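Phenylalanine hydroxylase (Colwellia psychrerythraea, PDB 2V27) probably hydroxylates L-phenylalanine to L-tyrosine at a mononuclear iron centre, using tetrahydrobiopterin and molecular oxygen. Local coordinates at residues H15-W20 with I61-E66. Residues are numbered along the deposited sequence; the frame is centred on the assembly and turned at random.
Sequences HGFIEW and IPQLDE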
ATOM      1  N   HIS B  15      28.767   6.243 -30.277  1.00 18.69           N
ATOM      2  CA  HIS B  15      29.619   7.092 -29.426  1.00 20.00           C
ATOM      3  C   HIS B  15      29.099   7.118 -27.985  1.00 20.84           C
ATOM      4  O   HIS B  15      29.678   7.780 -27.115  1.00 21.35           O
ATOM      5  CB  HIS B  15      29.669   8.525 -29.974  1.00 20.95           C
ATOM      6  CG  HIS B  15      30.394   8.650 -31.275  0.50 20.19           C
ATOM      7  ND1 HIS B  15      31.764   8.780 -31.354  0.50 20.84           N
ATOM      8  CD2 HIS B  15      29.938   8.657 -32.550  1.00 23.78           C
ATOM      9  CE1 HIS B  15      32.120   8.865 -32.622  0.50 18.64           C
ATOM     10  NE2 HIS B  15      31.033   8.793 -33.367  0.50 20.32           N
ATOM     11  N   GLY B  16      28.002   6.410 -27.736  1.00 21.80           N
ATOM     12  CA  GLY B  16      27.382   6.393 -26.402  1.00 20.80           C
ATOM     13  C   GLY B  16      26.393   7.528 -26.176  1.00 21.29           C
ATOM     14  O   GLY B  16      25.922   7.746 -25.048  1.00 21.67           O
ATOM     15  N   PHE B  17      26.087   8.277 -27.220  1.00 20.30           N
ATOM     16  CA  PHE B  17      25.238   9.465 -27.054  1.00 20.97           C
ATOM     17  C   PHE B  17      23.784   9.070 -27.169  1.00 20.18           C
ATOM     18  O   PHE B  17      23.426   8.244 -28.026  1.00 19.76           O
ATOM     19  CB  PHE B  17      25.589  10.510 -28.090  1.00 21.87           C
ATOM     20  CG  PHE B  17      25.102  11.881 -27.744  1.00 24.54           C
ATOM     21  CD1 PHE B  17      25.859  12.732 -26.925  1.00 26.35           C
ATOM     22  CD2 PHE B  17      23.893  12.334 -28.266  1.00 26.00           C
ATOM     23  CE1 PHE B  17      25.399  14.027 -26.623  1.00 28.37           C
ATOM     24  CE2 PHE B  17      23.406  13.623 -27.976  1.00 24.28           C
ATOM     25  CZ  PHE B  17      24.156  14.473 -27.151  1.00 27.09           C
ATOM     26  N   ILE B  18      22.951   9.605 -26.265  1.00 18.38           N
ATOM     27  CA  ILE B  18      21.499   9.414 -26.349  1.00 18.71           C
ATOM     28  C   ILE B  18      20.829  10.730 -26.707  1.00 19.45           C
ATOM     29  O   ILE B  18      21.117  11.785 -26.100  1.00 19.56           O
ATOM     30  CB  ILE B  18      20.861   8.829 -25.023  1.00 18.02           C
ATOM     31  CG1 ILE B  18      21.388   7.426 -24.749  1.00 19.04           C
ATOM     32  CG2 ILE B  18      19.307   8.793 -25.124  1.00 18.19           C
ATOM     33  CD1 ILE B  18      21.145   6.888 -23.340  1.00 18.33           C
ATOM     34  N   GLU B  19      19.974  10.665 -27.727  1.00 21.25           N
ATOM     35  CA  GLU B  19      19.205  11.830 -28.109  1.00 23.05           C
ATOM     36  C   GLU B  19      17.898  11.871 -27.350  1.00 22.43           C
ATOM     37  O   GLU B  19      17.029  11.002 -27.517  1.00 24.18           O
ATOM     38  CB  GLU B  19      18.955  11.874 -29.624  1.00 24.50           C
ATOM     39  CG  GLU B  19      18.298  13.152 -30.040  1.00 26.66           C
ATOM     40  CD  GLU B  19      18.503  13.428 -31.477  1.00 30.20           C
ATOM     41  OE1 GLU B  19      17.649  12.996 -32.275  1.00 33.46           O
ATOM     42  OE2 GLU B  19      19.527  14.040 -31.795  1.00 30.56           O
ATOM     43  N   TRP B  20      17.807  12.871 -26.478  1.00 22.25           N
ATOM     44  CA  TRP B  20      16.622  13.076 -25.665  1.00 21.00           C
ATOM     45  C   TRP B  20      15.822  14.181 -26.315  1.00 21.42           C
ATOM     46  O   TRP B  20      16.387  15.210 -26.728  1.00 21.29           O
ATOM     47  CB  TRP B  20      17.012  13.481 -24.226  1.00 19.82           C
ATOM     48  CG  TRP B  20      17.755  12.394 -23.489  1.00 18.22           C
ATOM     49  CD1 TRP B  20      19.116  12.342 -23.243  1.00 18.10           C
ATOM     50  CD2 TRP B  20      17.203  11.196 -22.947  1.00 15.29           C
ATOM     51  NE1 TRP B  20      19.421  11.186 -22.552  1.00 15.33           N
ATOM     52  CE2 TRP B  20      18.270  10.474 -22.345  1.00 14.39           C
ATOM     53  CE3 TRP B  20      15.906  10.684 -22.841  1.00 17.10           C
ATOM     54  CZ2 TRP B  20      18.079   9.251 -21.678  1.00 16.55           C
ATOM     55  CZ3 TRP B  20      15.718   9.468 -22.186  1.00 17.06           C
ATOM     56  CH2 TRP B  20      16.806   8.770 -21.589  1.00 18.02           C
ATOM     57  N   ILE B  61      18.482  16.168 -19.644  1.00 14.78           N
ATOM     58  CA  ILE B  61      19.043  14.891 -19.168  1.00 14.84           C
ATOM     59  C   ILE B  61      20.566  14.788 -19.472  1.00 14.46           C
ATOM     60  O   ILE B  61      20.976  14.944 -20.639  1.00 15.77           O
ATOM     61  CB  ILE B  61      18.277  13.693 -19.747  1.00 13.78           C
ATOM     62  CG1 ILE B  61      16.766  13.819 -19.409  1.00 14.64           C
ATOM     63  CG2 ILE B  61      18.892  12.353 -19.268  1.00 15.57           C
ATOM     64  CD1 ILE B  61      15.879  12.911 -20.237  1.00 14.93           C
ATOM     65  N   PRO B  62      21.426  14.553 -18.447  1.00 14.19           N
ATOM     66  CA  PRO B  62      22.848  14.455 -18.771  1.00 14.12           C
ATOM     67  C   PRO B  62      23.158  13.194 -19.558  1.00 14.45           C
ATOM     68  O   PRO B  62      22.491  12.167 -19.382  1.00 15.62           O
ATOM     69  CB  PRO B  62      23.541  14.409 -17.380  1.00 14.51           C
ATOM     70  CG  PRO B  62      22.526  13.763 -16.491  1.00 13.95           C
ATOM     71  CD  PRO B  62      21.183  14.393 -16.986  1.00 14.38           C
ATOM     72  N   GLN B  63      24.185  13.269 -20.424  1.00 14.16           N
ATOM     73  CA  GLN B  63      24.751  12.054 -20.989  1.00 14.46           C
ATOM     74  C   GLN B  63      25.409  11.236 -19.889  1.00 14.25           C
ATOM     75  O   GLN B  63      26.034  11.831 -18.961  1.00 14.62           O
ATOM     76  CB  GLN B  63      25.763  12.439 -22.074  1.00 13.95           C
ATOM     77  CG  GLN B  63      25.074  13.160 -23.222  1.00 13.63           C
ATOM     78  CD  GLN B  63      24.053  12.305 -23.921  1.00 13.39           C
ATOM     79  OE1 GLN B  63      24.270  11.107 -24.157  1.00 18.14           O
ATOM     80  NE2 GLN B  63      22.918  12.909 -24.276  1.00 17.77           N
ATOM     81  N   LEU B  64      25.301   9.906 -20.001  1.00 14.39           N
ATOM     82  CA  LEU B  64      25.871   9.005 -18.969  1.00 15.61           C
ATOM     83  C   LEU B  64      27.367   9.329 -18.779  1.00 16.52           C
ATOM     84  O   LEU B  64      27.860   9.373 -17.664  1.00 16.09           O
ATOM     85  CB  LEU B  64      25.626   7.525 -19.258  1.00 16.26           C
ATOM     86  CG  LEU B  64      24.151   7.135 -19.120  1.00 16.49           C
ATOM     87  CD1 LEU B  64      23.983   5.587 -19.138  1.00 19.08           C
ATOM     88  CD2 LEU B  64      23.494   7.752 -17.873  1.00 16.27           C
ATOM     89  N   ASP B  65      28.091   9.622 -19.866  1.00 17.49           N
ATOM     90  CA  ASP B  65      29.530   9.938 -19.731  1.00 17.64           C
ATOM     91  C   ASP B  65      29.836  11.142 -18.867  1.00 16.74           C
ATOM     92  O   ASP B  65      30.885  11.187 -18.194  1.00 15.25           O
ATOM     93  CB  ASP B  65      30.174  10.163 -21.109  1.00 19.58           C
ATOM     94  CG  ASP B  65      30.413   8.874 -21.837  1.00 24.09           C
ATOM     95  OD2 ASP B  65      31.021   8.948 -22.945  0.50 27.53           O
ATOM     96  N   GLU B  66      28.917  12.107 -18.852  1.00 15.33           N
ATOM     97  CA  GLU B  66      29.151  13.299 -18.035  1.00 17.54           C
ATOM     98  C   GLU B  66      29.032  13.020 -16.539  1.00 16.48           C
ATOM     99  O   GLU B  66      29.651  13.719 -15.698  1.00 17.56           O
ATOM    100  CB  GLU B  66      28.287  14.472 -18.487  1.00 18.98           C
ATOM    101  CG  GLU B  66      28.731  14.955 -19.944  1.00 24.05           C
ATOM    102  CD  GLU B  66      30.292  14.973 -20.181  1.00 31.91           C
ATOM    103  OE1 GLU B  66      30.840  14.097 -20.919  1.00 33.04           O
ATOM    104  OE2 GLU B  66      30.970  15.875 -19.639  1.00 33.29           O
TER
HETATM  105  O   HOH W   1      27.368   9.265 -22.672  1.00 19.90           O
HETATM  106  O   HOH W   2      21.621  10.128 -21.106  1.00 14.29           O
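Phe17 and Gln63 approach to 6.6 Å between CA atoms where the extended Phe17-Trp20 part of 15-20 runs antiparallel to 61-66, and every polar link between these two backbones passes through a side chain or a water. The Gln63 amide acts much as a strand neighbour would: OE1 accepts the N-H of Ile18 (N to OE1 2.9 Å), nearly straight at 173°, while NE2 donates to a lone pair of Ile18 O at 2.8 Å. Gln63 CG stands anti to the carbonyl carbon (chi1 -64°), and a bend at chi2 sets CD over the Phe17 ring, 3.5 Å from CE1, the amide and ring planes 9° apart. An alanine in place of Gln63 would probably leave Ile18 N and O without these mates and uncover one face of the Phe17 ring. In this aromatic amino acid hydroxylase fold, the contact joins the loop leading into helix 22-38 to the start of helix 64-75, toward the outside of the catalytic domain. There one water links Gly16 O to Asp65 N. Beside Ile120, Ile61 CD1 makes a CH-pi contact 3.7 Å from the centroid of the Trp20 six-membered ring; Ile18 CG2 lies over the opposite face, toward the rim. Trp20 NE1 donates to a second water, which donates to Pro62 O.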